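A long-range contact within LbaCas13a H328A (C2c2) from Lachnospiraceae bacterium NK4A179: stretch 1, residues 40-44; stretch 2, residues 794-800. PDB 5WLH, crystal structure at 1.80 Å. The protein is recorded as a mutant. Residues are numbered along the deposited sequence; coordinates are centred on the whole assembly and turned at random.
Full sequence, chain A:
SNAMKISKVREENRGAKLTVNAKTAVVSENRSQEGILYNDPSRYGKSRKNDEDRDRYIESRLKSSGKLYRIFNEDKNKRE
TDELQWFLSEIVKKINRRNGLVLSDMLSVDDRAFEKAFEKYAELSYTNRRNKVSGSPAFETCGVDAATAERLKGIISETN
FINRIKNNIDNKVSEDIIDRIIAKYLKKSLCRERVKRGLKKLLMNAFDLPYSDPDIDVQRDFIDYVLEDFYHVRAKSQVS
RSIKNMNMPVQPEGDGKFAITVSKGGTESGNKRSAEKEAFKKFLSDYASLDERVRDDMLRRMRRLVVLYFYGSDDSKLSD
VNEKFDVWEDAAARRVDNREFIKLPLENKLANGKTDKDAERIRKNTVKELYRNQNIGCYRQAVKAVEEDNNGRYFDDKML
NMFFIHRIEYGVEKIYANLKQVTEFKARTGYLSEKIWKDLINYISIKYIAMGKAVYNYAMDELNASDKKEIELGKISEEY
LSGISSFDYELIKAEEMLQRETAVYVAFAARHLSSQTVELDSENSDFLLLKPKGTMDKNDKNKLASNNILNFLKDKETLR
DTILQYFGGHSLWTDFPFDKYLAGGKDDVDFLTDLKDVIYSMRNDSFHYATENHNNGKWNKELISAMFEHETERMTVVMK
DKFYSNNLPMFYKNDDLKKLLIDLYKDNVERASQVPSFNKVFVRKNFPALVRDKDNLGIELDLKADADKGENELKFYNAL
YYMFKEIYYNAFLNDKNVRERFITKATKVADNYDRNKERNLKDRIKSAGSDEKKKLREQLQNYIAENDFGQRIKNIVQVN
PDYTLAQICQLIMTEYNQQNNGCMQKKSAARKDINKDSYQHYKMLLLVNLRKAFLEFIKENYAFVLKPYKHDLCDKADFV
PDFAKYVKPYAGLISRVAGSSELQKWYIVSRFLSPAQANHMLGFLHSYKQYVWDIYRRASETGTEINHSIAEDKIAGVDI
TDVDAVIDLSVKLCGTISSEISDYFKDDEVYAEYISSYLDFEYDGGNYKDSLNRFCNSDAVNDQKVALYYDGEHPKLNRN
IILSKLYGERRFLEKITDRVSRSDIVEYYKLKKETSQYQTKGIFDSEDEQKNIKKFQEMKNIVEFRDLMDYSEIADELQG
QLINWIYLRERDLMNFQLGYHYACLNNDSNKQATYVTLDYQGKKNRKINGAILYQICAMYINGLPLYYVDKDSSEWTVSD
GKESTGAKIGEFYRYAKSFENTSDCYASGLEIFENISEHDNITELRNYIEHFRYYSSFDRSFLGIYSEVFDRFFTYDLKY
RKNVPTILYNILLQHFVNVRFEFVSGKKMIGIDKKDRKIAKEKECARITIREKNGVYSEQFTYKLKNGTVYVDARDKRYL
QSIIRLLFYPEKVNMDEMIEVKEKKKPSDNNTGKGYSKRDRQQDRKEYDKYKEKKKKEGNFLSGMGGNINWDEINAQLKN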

# COMPACT_ATOMS: atom_id res chain seq x y z
N ASP A 40 -9.23 23.74 -0.36
CA ASP A 40 -8.69 23.09 -1.54
C ASP A 40 -9.82 22.53 -2.39
O ASP A 40 -10.70 21.84 -1.85
CB ASP A 40 -7.74 21.97 -1.12
CG ASP A 40 -6.99 21.38 -2.29
OD1 ASP A 40 -6.36 22.15 -3.04
OD2 ASP A 40 -7.05 20.14 -2.48
N PRO A 41 -9.85 22.81 -3.70
CA PRO A 41 -8.94 23.69 -4.43
C PRO A 41 -9.28 25.16 -4.23
O PRO A 41 -10.44 25.54 -4.08
CB PRO A 41 -9.15 23.28 -5.89
CG PRO A 41 -10.57 22.85 -5.94
CD PRO A 41 -10.91 22.27 -4.59
N SER A 42 -8.25 26.00 -4.21
CA SER A 42 -8.45 27.43 -4.08
C SER A 42 -7.33 28.13 -4.82
O SER A 42 -6.42 27.49 -5.36
CB SER A 42 -8.47 27.85 -2.61
OG SER A 42 -8.95 29.17 -2.48
N ARG A 43 -7.42 29.46 -4.89
CA ARG A 43 -6.38 30.27 -5.50
C ARG A 43 -5.48 30.83 -4.41
O ARG A 43 -5.89 30.98 -3.26
CB ARG A 43 -7.00 31.41 -6.33
CG ARG A 43 -6.99 31.15 -7.84
CD ARG A 43 -8.03 31.98 -8.61
NE ARG A 43 -9.40 31.63 -8.27
CZ ARG A 43 -10.48 32.17 -8.83
NH1 ARG A 43 -10.34 33.09 -9.78
NH2 ARG A 43 -11.69 31.79 -8.46
N TYR A 44 -4.22 31.09 -4.77
CA TYR A 44 -3.33 31.77 -3.84
C TYR A 44 -3.94 33.09 -3.42
O TYR A 44 -4.40 33.87 -4.26
CB TYR A 44 -1.97 32.00 -4.51
CG TYR A 44 -0.99 32.82 -3.74
CD1 TYR A 44 -0.58 32.43 -2.47
CD2 TYR A 44 -0.43 33.97 -4.29
CE1 TYR A 44 0.34 33.18 -1.76
CE2 TYR A 44 0.50 34.71 -3.60
CZ TYR A 44 0.88 34.32 -2.34
OH TYR A 44 1.79 35.06 -1.64
N LYS A 794 -17.98 23.46 -10.61
CA LYS A 794 -17.89 24.88 -10.94
C LYS A 794 -16.79 25.55 -10.13
O LYS A 794 -16.06 26.41 -10.65
CB LYS A 794 -19.24 25.57 -10.71
CG LYS A 794 -20.33 25.37 -11.81
CD LYS A 794 -20.09 26.23 -13.08
CE LYS A 794 -19.02 25.68 -14.03
NZ LYS A 794 -18.50 26.66 -15.02
N ASN A 795 -16.64 25.17 -8.86
CA ASN A 795 -15.52 25.68 -8.07
C ASN A 795 -14.19 25.31 -8.72
O ASN A 795 -13.30 26.16 -8.85
CB ASN A 795 -15.60 25.13 -6.65
CG ASN A 795 -14.53 25.70 -5.75
OD1 ASN A 795 -13.98 25.01 -4.89
ND2 ASN A 795 -14.21 26.98 -5.95
N ILE A 796 -14.05 24.06 -9.16
CA ILE A 796 -12.79 23.61 -9.75
C ILE A 796 -12.44 24.43 -10.98
O ILE A 796 -11.32 24.95 -11.11
CB ILE A 796 -12.87 22.10 -10.08
CG1 ILE A 796 -12.78 21.29 -8.79
CG2 ILE A 796 -11.77 21.71 -11.05
CD1 ILE A 796 -13.22 19.85 -8.95
N VAL A 797 -13.39 24.58 -11.91
CA VAL A 797 -13.10 25.34 -13.13
C VAL A 797 -12.96 26.83 -12.82
O VAL A 797 -12.23 27.55 -13.51
CB VAL A 797 -14.17 25.08 -14.20
CG1 VAL A 797 -14.15 23.62 -14.61
CG2 VAL A 797 -15.54 25.48 -13.68
N GLN A 798 -13.65 27.31 -11.78
CA GLN A 798 -13.45 28.68 -11.33
C GLN A 798 -12.00 28.90 -10.91
O GLN A 798 -11.37 29.89 -11.29
CB GLN A 798 -14.39 29.00 -10.17
CG GLN A 798 -15.56 29.92 -10.52
CD GLN A 798 -16.77 29.73 -9.60
OE1 GLN A 798 -16.62 29.55 -8.39
NE2 GLN A 798 -17.97 29.76 -10.18
N VAL A 799 -11.45 27.96 -10.14
CA VAL A 799 -10.09 28.12 -9.62
C VAL A 799 -9.08 28.11 -10.76
O VAL A 799 -8.10 28.87 -10.74
CB VAL A 799 -9.79 27.03 -8.57
CG1 VAL A 799 -8.34 27.08 -8.13
CG2 VAL A 799 -10.71 27.21 -7.38
N ASN A 800 -9.28 27.25 -11.75
CA ASN A 800 -8.42 27.25 -12.93
C ASN A 800 -9.24 26.82 -14.13
O ASN A 800 -9.64 25.65 -14.24
CB ASN A 800 -7.20 26.34 -12.75
CG ASN A 800 -6.12 26.59 -13.80
OD1 ASN A 800 -6.40 26.98 -14.93
ND2 ASN A 800 -4.86 26.36 -13.41

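An irregular segment, residues 40-44, lies against the last turns of a helix that ends at Val-799, 754 or more residues away in sequence for every touching pair. The helix keeps its own backbone bonds, among them Val-799 N to Asn-795 O at 2.9 Å and Asn-800 N to Ile-796 O at 3.1 Å, and no hydrogen bond crosses to stretch 1; the 312 Å² buried between the two is held by van der Waals packing. The backbones come nearest at Ser-42 and Val-799, whose CA atoms are 5.8 Å apart.

Asp-40 makes no contact here, and its carboxylate is hydrogen-bonded elsewhere in the structure. The peptide bond that follows it is cis. Pro-41 points its CA-to-CB bond toward the helix and packs its ring on aliphatic side chains: CG lies 3.9 Å from Ile-796 CG1, and CB is a looser 4.5 Å from Val-799 CG1. Its carbonyl O sits 3.7 Å from Val-799 CG2 and the same distance from Asn-795 OD1; two oxygens as modelled offer no hydrogen to share, so this is contact without a bond.

Ser-42 turns its side chain away and meets the helix through its backbone, with O 3.4 Å from Val-799 CG1. Val-799 (chi1 t) touches Pro-41, Ser-42 and Arg-43 in turn and loses more surface to the contact than any other residue.

Arg-43 starts out sideways, but its side chain, bent at chi3 (m, -66°), reaches across the last turn of the helix. CG passes 4.3 Å from Val-799 CG1 and CD 3.8 Å from Val-799 O. One face of the guanidinium covers Val-799 CA and Gln-798 O; NH2 approaches Gln-798 O to 3.4 Å, but at an angle too poor for a hydrogen bond. Tyr-44 leaves the interface and touches a crystal neighbour.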